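PDB 5GZT: chitinase from Paenibacillus sp. FPU-7, which probably hydrolyses chitin and chitodextrins at random internal beta-1,4 linkages between N-acetylglucosamine units. Local coordinates for residues A794-K799 / V851-W856; M965-Y970 / S1013-G1018. All blocks are in the same frame, centred on the assembly; numbering follows the deposited sequence.

Contact 1 of 2, residues A794-K799 / V851-W856; sequences AFARIK and VSIGGW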
loop_
_atom_site.group_PDB
_atom_site.type_symbol
_atom_site.label_atom_id
_atom_site.label_comp_id
_atom_site.label_asym_id
_atom_site.label_seq_id
_atom_site.Cartn_x
_atom_site.Cartn_y
_atom_site.Cartn_z
ATOM N N ALA B 794 -30.666 14.239 -40.872
ATOM C CA ALA B 794 -30.259 12.855 -40.965
ATOM C C ALA B 794 -31.201 12.113 -41.955
ATOM O O ALA B 794 -32.388 12.160 -41.741
ATOM C CB ALA B 794 -30.425 12.257 -39.590
ATOM N N PHE B 795 -30.756 11.554 -43.079
ATOM C CA PHE B 795 -29.388 11.631 -43.551
ATOM C C PHE B 795 -29.439 11.649 -45.067
ATOM O O PHE B 795 -30.459 11.305 -45.662
ATOM C CB PHE B 795 -28.578 10.450 -43.164
ATOM C CG PHE B 795 -28.322 10.254 -41.698
ATOM C CD1 PHE B 795 -27.261 10.884 -41.093
ATOM C CD2 PHE B 795 -28.989 9.231 -40.983
ATOM C CE1 PHE B 795 -26.972 10.670 -39.735
ATOM C CE2 PHE B 795 -28.690 8.989 -39.649
ATOM C CZ PHE B 795 -27.667 9.716 -39.002
ATOM N N ALA B 796 -28.325 12.075 -45.685
ATOM C CA ALA B 796 -27.989 11.717 -47.056
ATOM C C ALA B 796 -27.069 10.495 -47.019
ATOM O O ALA B 796 -26.501 10.178 -45.985
ATOM C CB ALA B 796 -27.333 12.864 -47.761
ATOM N N ARG B 797 -26.962 9.789 -48.105
ATOM C CA ARG B 797 -26.208 8.524 -48.162
ATOM C C ARG B 797 -25.332 8.547 -49.346
ATOM O O ARG B 797 -25.372 9.529 -50.134
ATOM C CB ARG B 797 -27.166 7.316 -48.225
ATOM C CG ARG B 797 -28.007 7.175 -46.942
ATOM C CD ARG B 797 -27.098 6.526 -45.943
ATOM N NE ARG B 797 -27.409 6.772 -44.559
ATOM C CZ ARG B 797 -28.018 5.937 -43.715
ATOM N NH1 ARG B 797 -28.620 4.822 -44.114
ATOM N NH2 ARG B 797 -28.079 6.269 -42.451
ATOM N N ILE B 798 -24.488 7.553 -49.455
ATOM C CA ILE B 798 -23.534 7.508 -50.522
ATOM C C ILE B 798 -23.876 6.268 -51.371
ATOM O O ILE B 798 -23.894 5.118 -50.871
ATOM C CB ILE B 798 -22.146 7.388 -49.988
ATOM C CG1 ILE B 798 -21.764 8.583 -49.101
ATOM C CG2 ILE B 798 -21.094 7.256 -51.117
ATOM C CD1 ILE B 798 -20.418 8.384 -48.333
ATOM N N LYS B 799 -24.112 6.508 -52.664
ATOM C CA LYS B 799 -24.324 5.417 -53.649
ATOM C C LYS B 799 -23.497 5.734 -54.894
ATOM O O LYS B 799 -23.633 6.847 -55.476
ATOM C CB LYS B 799 -25.800 5.223 -53.959
ATOM C CG LYS B 799 -25.984 4.043 -54.924
ATOM C CD LYS B 799 -27.380 4.006 -55.499
ATOM C CE LYS B 799 -27.475 2.921 -56.577
ATOM N NZ LYS B 799 -28.777 2.940 -57.272
ATOM N N VAL B 851 -26.529 19.263 -43.939
ATOM C CA VAL B 851 -26.853 17.885 -44.304
ATOM C C VAL B 851 -25.856 16.947 -43.681
ATOM O O VAL B 851 -24.664 17.155 -43.829
ATOM C CB VAL B 851 -26.952 17.713 -45.859
ATOM C CG1 VAL B 851 -25.657 18.097 -46.623
ATOM C CG2 VAL B 851 -27.256 16.286 -46.202
ATOM N N SER B 852 -26.344 15.938 -42.937
ATOM C CA SER B 852 -25.516 14.913 -42.433
ATOM C C SER B 852 -25.493 13.795 -43.455
ATOM O O SER B 852 -26.536 13.176 -43.719
ATOM C CB SER B 852 -26.024 14.356 -41.106
ATOM O OG SER B 852 -25.956 15.372 -40.123
ATOM N N ILE B 853 -24.294 13.463 -43.899
ATOM C CA ILE B 853 -24.053 12.350 -44.770
ATOM C C ILE B 853 -23.511 11.236 -43.987
ATOM O O ILE B 853 -22.457 11.359 -43.359
ATOM C CB ILE B 853 -22.996 12.739 -45.861
ATOM C CG1 ILE B 853 -23.465 14.013 -46.594
ATOM C CG2 ILE B 853 -22.847 11.630 -46.898
ATOM C CD1 ILE B 853 -22.511 14.579 -47.661
ATOM N N GLY B 854 -24.215 10.114 -44.031
ATOM C CA GLY B 854 -23.811 8.878 -43.417
ATOM C C GLY B 854 -24.765 8.389 -42.393
ATOM O O GLY B 854 -25.989 8.333 -42.642
ATOM N N GLY B 855 -24.211 8.117 -41.198
ATOM C CA GLY B 855 -24.981 7.557 -40.093
ATOM C C GLY B 855 -24.757 6.077 -40.001
ATOM O O GLY B 855 -23.886 5.484 -40.695
ATOM N N TRP B 856 -25.558 5.458 -39.156
ATOM C CA TRP B 856 -25.376 4.051 -38.733
ATOM C C TRP B 856 -25.571 3.145 -39.945
ATOM O O TRP B 856 -26.517 3.309 -40.685
ATOM C CB TRP B 856 -26.411 3.671 -37.658
ATOM C CG TRP B 856 -26.294 2.209 -37.328
ATOM C CD1 TRP B 856 -27.119 1.177 -37.792
ATOM C CD2 TRP B 856 -25.227 1.580 -36.638
ATOM N NE1 TRP B 856 -26.612 -0.016 -37.402
ATOM C CE2 TRP B 856 -25.470 0.185 -36.679
ATOM C CE3 TRP B 856 -24.096 2.056 -35.967
ATOM C CZ2 TRP B 856 -24.637 -0.751 -36.036
ATOM C CZ3 TRP B 856 -23.259 1.171 -35.349
ATOM C CH2 TRP B 856 -23.532 -0.255 -35.369
HETATM O O HOH W 1 -28.449 2.793 -42.381
HETATM O O HOH W 2 -28.886 4.986 -40.007
#

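Contact 2 of 2, residues M965-Y970 / S1013-G1018; sequences MSVMTY and SKLVIG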
loop_
_atom_site.group_PDB
_atom_site.type_symbol
_atom_site.label_atom_id
_atom_site.label_comp_id
_atom_site.label_asym_id
_atom_site.label_seq_id
_atom_site.Cartn_x
_atom_site.Cartn_y
_atom_site.Cartn_z
ATOM N N MET B 965 -16.819 19.143 -33.739
ATOM C CA MET B 965 -17.121 17.697 -33.712
ATOM C C MET B 965 -18.312 17.531 -32.797
ATOM O O MET B 965 -18.220 17.993 -31.657
ATOM C CB MET B 965 -15.936 16.917 -33.123
ATOM C CG MET B 965 -14.657 17.180 -33.880
ATOM S SD MET B 965 -13.376 16.251 -33.047
ATOM C CE MET B 965 -11.992 16.769 -34.035
ATOM N N SER B 966 -19.397 16.907 -33.254
ATOM C CA SER B 966 -20.557 16.615 -32.425
ATOM C C SER B 966 -20.269 15.279 -31.782
ATOM O O SER B 966 -20.310 14.235 -32.483
ATOM C CB SER B 966 -21.840 16.592 -33.266
ATOM O OG SER B 966 -22.179 17.894 -33.743
ATOM N N VAL B 967 -19.799 15.279 -30.504
ATOM C CA VAL B 967 -19.320 14.069 -29.921
ATOM C C VAL B 967 -20.538 13.345 -29.300
ATOM O O VAL B 967 -21.347 13.922 -28.512
ATOM C CB VAL B 967 -18.253 14.297 -28.818
ATOM C CG1 VAL B 967 -17.626 12.968 -28.327
ATOM C CG2 VAL B 967 -17.187 15.213 -29.343
ATOM N N MET B 968 -20.649 12.064 -29.666
ATOM C CA MET B 968 -21.764 11.206 -29.266
ATOM C C MET B 968 -21.479 10.676 -27.839
ATOM O O MET B 968 -21.086 9.525 -27.653
ATOM C CB MET B 968 -21.952 10.075 -30.338
ATOM C CG MET B 968 -22.498 10.695 -31.654
ATOM S SD MET B 968 -22.783 9.408 -32.926
ATOM C CE MET B 968 -21.165 8.899 -33.405
ATOM N N THR B 969 -21.700 11.555 -26.862
ATOM C CA THR B 969 -21.410 11.302 -25.443
ATOM C C THR B 969 -22.671 10.588 -24.888
ATOM O O THR B 969 -23.485 11.149 -24.090
ATOM C CB THR B 969 -21.109 12.649 -24.743
ATOM O OG1 THR B 969 -22.102 13.599 -25.130
ATOM C CG2 THR B 969 -19.700 13.140 -25.109
ATOM N N TYR B 970 -22.879 9.383 -25.422
ATOM C CA TYR B 970 -24.049 8.541 -25.122
ATOM C C TYR B 970 -23.835 7.143 -25.688
ATOM O O TYR B 970 -22.761 6.877 -26.210
ATOM C CB TYR B 970 -25.355 9.217 -25.473
ATOM C CG TYR B 970 -25.469 9.736 -26.893
ATOM C CD1 TYR B 970 -25.496 8.855 -27.995
ATOM C CD2 TYR B 970 -25.619 11.072 -27.135
ATOM C CE1 TYR B 970 -25.661 9.341 -29.308
ATOM C CE2 TYR B 970 -25.736 11.560 -28.430
ATOM C CZ TYR B 970 -25.751 10.708 -29.490
ATOM O OH TYR B 970 -25.895 11.268 -30.680
ATOM N N SER B 1013 -13.225 24.573 -28.034
ATOM C CA SER B 1013 -14.174 25.276 -28.849
ATOM C C SER B 1013 -14.524 24.534 -30.193
ATOM O O SER B 1013 -15.291 25.023 -30.985
ATOM C CB SER B 1013 -13.760 26.724 -29.064
ATOM O OG SER B 1013 -12.538 26.830 -29.785
ATOM N N LYS B 1014 -13.951 23.366 -30.405
ATOM C CA LYS B 1014 -14.347 22.508 -31.542
ATOM C C LYS B 1014 -15.036 21.261 -31.084
ATOM O O LYS B 1014 -15.194 20.328 -31.840
ATOM C CB LYS B 1014 -13.098 22.279 -32.425
ATOM C CG LYS B 1014 -12.945 23.583 -33.164
ATOM C CD LYS B 1014 -12.109 23.543 -34.312
ATOM C CE LYS B 1014 -12.171 24.883 -35.037
ATOM N NZ LYS B 1014 -11.251 24.629 -36.163
ATOM N N LEU B 1015 -15.500 21.296 -29.841
ATOM C CA LEU B 1015 -16.215 20.177 -29.268
ATOM C C LEU B 1015 -17.655 20.528 -28.920
ATOM O O LEU B 1015 -17.935 21.582 -28.406
ATOM C CB LEU B 1015 -15.520 19.642 -28.002
ATOM C CG LEU B 1015 -14.124 19.032 -28.244
ATOM C CD1 LEU B 1015 -13.412 18.710 -26.903
ATOM C CD2 LEU B 1015 -14.238 17.805 -29.091
ATOM N N VAL B 1016 -18.539 19.595 -29.187
ATOM C CA VAL B 1016 -19.926 19.761 -28.904
ATOM C C VAL B 1016 -20.352 18.554 -28.068
ATOM O O VAL B 1016 -20.139 17.409 -28.489
ATOM C CB VAL B 1016 -20.781 19.884 -30.196
ATOM C CG1 VAL B 1016 -22.269 19.985 -29.832
ATOM C CG2 VAL B 1016 -20.390 21.151 -30.931
ATOM N N ILE B 1017 -20.993 18.825 -26.918
ATOM C CA ILE B 1017 -21.410 17.730 -26.014
ATOM C C ILE B 1017 -22.784 17.226 -26.451
ATOM O O ILE B 1017 -23.617 17.985 -26.907
ATOM C CB ILE B 1017 -21.446 18.179 -24.537
ATOM C CG1 ILE B 1017 -21.714 16.994 -23.618
ATOM C CG2 ILE B 1017 -22.494 19.280 -24.371
ATOM C CD1 ILE B 1017 -21.566 17.288 -22.080
ATOM N N GLY B 1018 -22.972 15.906 -26.353
ATOM C CA GLY B 1018 -24.114 15.232 -26.931
ATOM C C GLY B 1018 -25.110 14.760 -25.836
ATOM O O GLY B 1018 -24.711 14.129 -24.828
#

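Contact 1 of 2, residues A794-K799 / V851-W856
The Phe795 ring lies flat against the backbone of Gly854 and Gly855. Gly855 CA sits over one face, 3.9 Å from the ring centroid, in a CH-pi contact. Gly854 O lies over the same face, 3.2 Å from Phe795 CG. Ala794 CB covers the opposite face at its centre, just beyond the cis peptide that precedes Phe795. Ser852 O lies at the ring edge, in its plane, and Phe795 CD1 is 3.7 Å from Ser852 CB.

Arg797 grips the same carbonyl side-on. Its NE and NH2 each lie 2.9 Å from Gly854 O. The guanidinium holds this oxygen near its own plane, but both donors come from one face of the carbonyl plane. A bend at chi2 (-79°) turns the chain back to make this grip. Two waters bridge NH1 and NH2 to Trp856 O. Asp809 pairs with NH1, and Trp812 adds a cation-pi contact.

These are the second and third parallel strands of a family 18 TIM barrel. Ser852 to Gly855 form the SxGG motif of that family. Ser852 OG bonds to Asp891 on the next strand, within the DxxDxDxE motif. Ala796 N donates to Ser852 O at 2.9 Å, and Gly854 N to Ala796 O at 3.0 Å. On the face of the sheet toward helix 868-884, Ala796 CB meets Val851 CG2 at 3.8 Å. Ile798 crosses Ile853 there at about a right angle.

Contact 2 of 2, residues M965-Y970 / S1013-G1018
Thr969 turns its hydroxyl toward the backbone of Gly1018. OG1 donates to Gly1018 O at 2.7 Å. The bond lies in the carbonyl plane on a lone pair, with a C=O...OG1 angle of 109°. Chi1 of 46° sets OG1 between the backbone N and the carbonyl carbon, facing the neighbouring strand. CG2 is then anti to the carbonyl carbon. Lys1099 also donates to Gly1018 O, so this buried oxygen has two donors. The Tyr970 ring turns its edge to the same glycine, with CD2 3.9 Å from Gly1018 C. Gly1018 has no side chain, and its CA comes within 3.4 Å of Val967 O.

Apolar side chains pack on the helix 998-1007 side of the sheet. Val967 and Leu1015 meet at a slant, with Val967 CG2 3.9 Å from Leu1015 CD2. Met965 runs extended beyond CG and brings SD to 4.3 Å from the same methyl, Leu1015 CD2. Ser966 and Val1016 face the other way, where Val1016 touches Met1112.

The backbones pair in parallel. Met965 N donates to Lys1014 O, Val1016 N to Met965 O and Val967 N to Val1016 O. Met968 and Thr969 are then the centres of successive inverse gamma turns, which bring Thr969 alongside Gly1018.

Met968 to Tyr970 begin the MxYD motif of family 18, placed at the C-terminal end of the sixth strand of the TIM barrel, beside the seventh.

Contacts 1 and 2 lie in one eight-stranded parallel barrel, the second family 18 region of the chain. Contact 1 joins strands 790-799 and 848-854. Contact 2 comes later in the chain and joins strands 964-967 and 1015-1020. Their centres are 18 Å apart and their nearest atoms about 8 Å, so they do not touch. Strands 889-893 and 938-943 link them one way round the barrel. Strands 1110-1114 and 765-771 link them the other way. Each contact includes the C-terminal end of a barrel strand, where family 18 enzymes bind and cleave chitin. Together they place two family motifs, SxGG and MxYD, around that end.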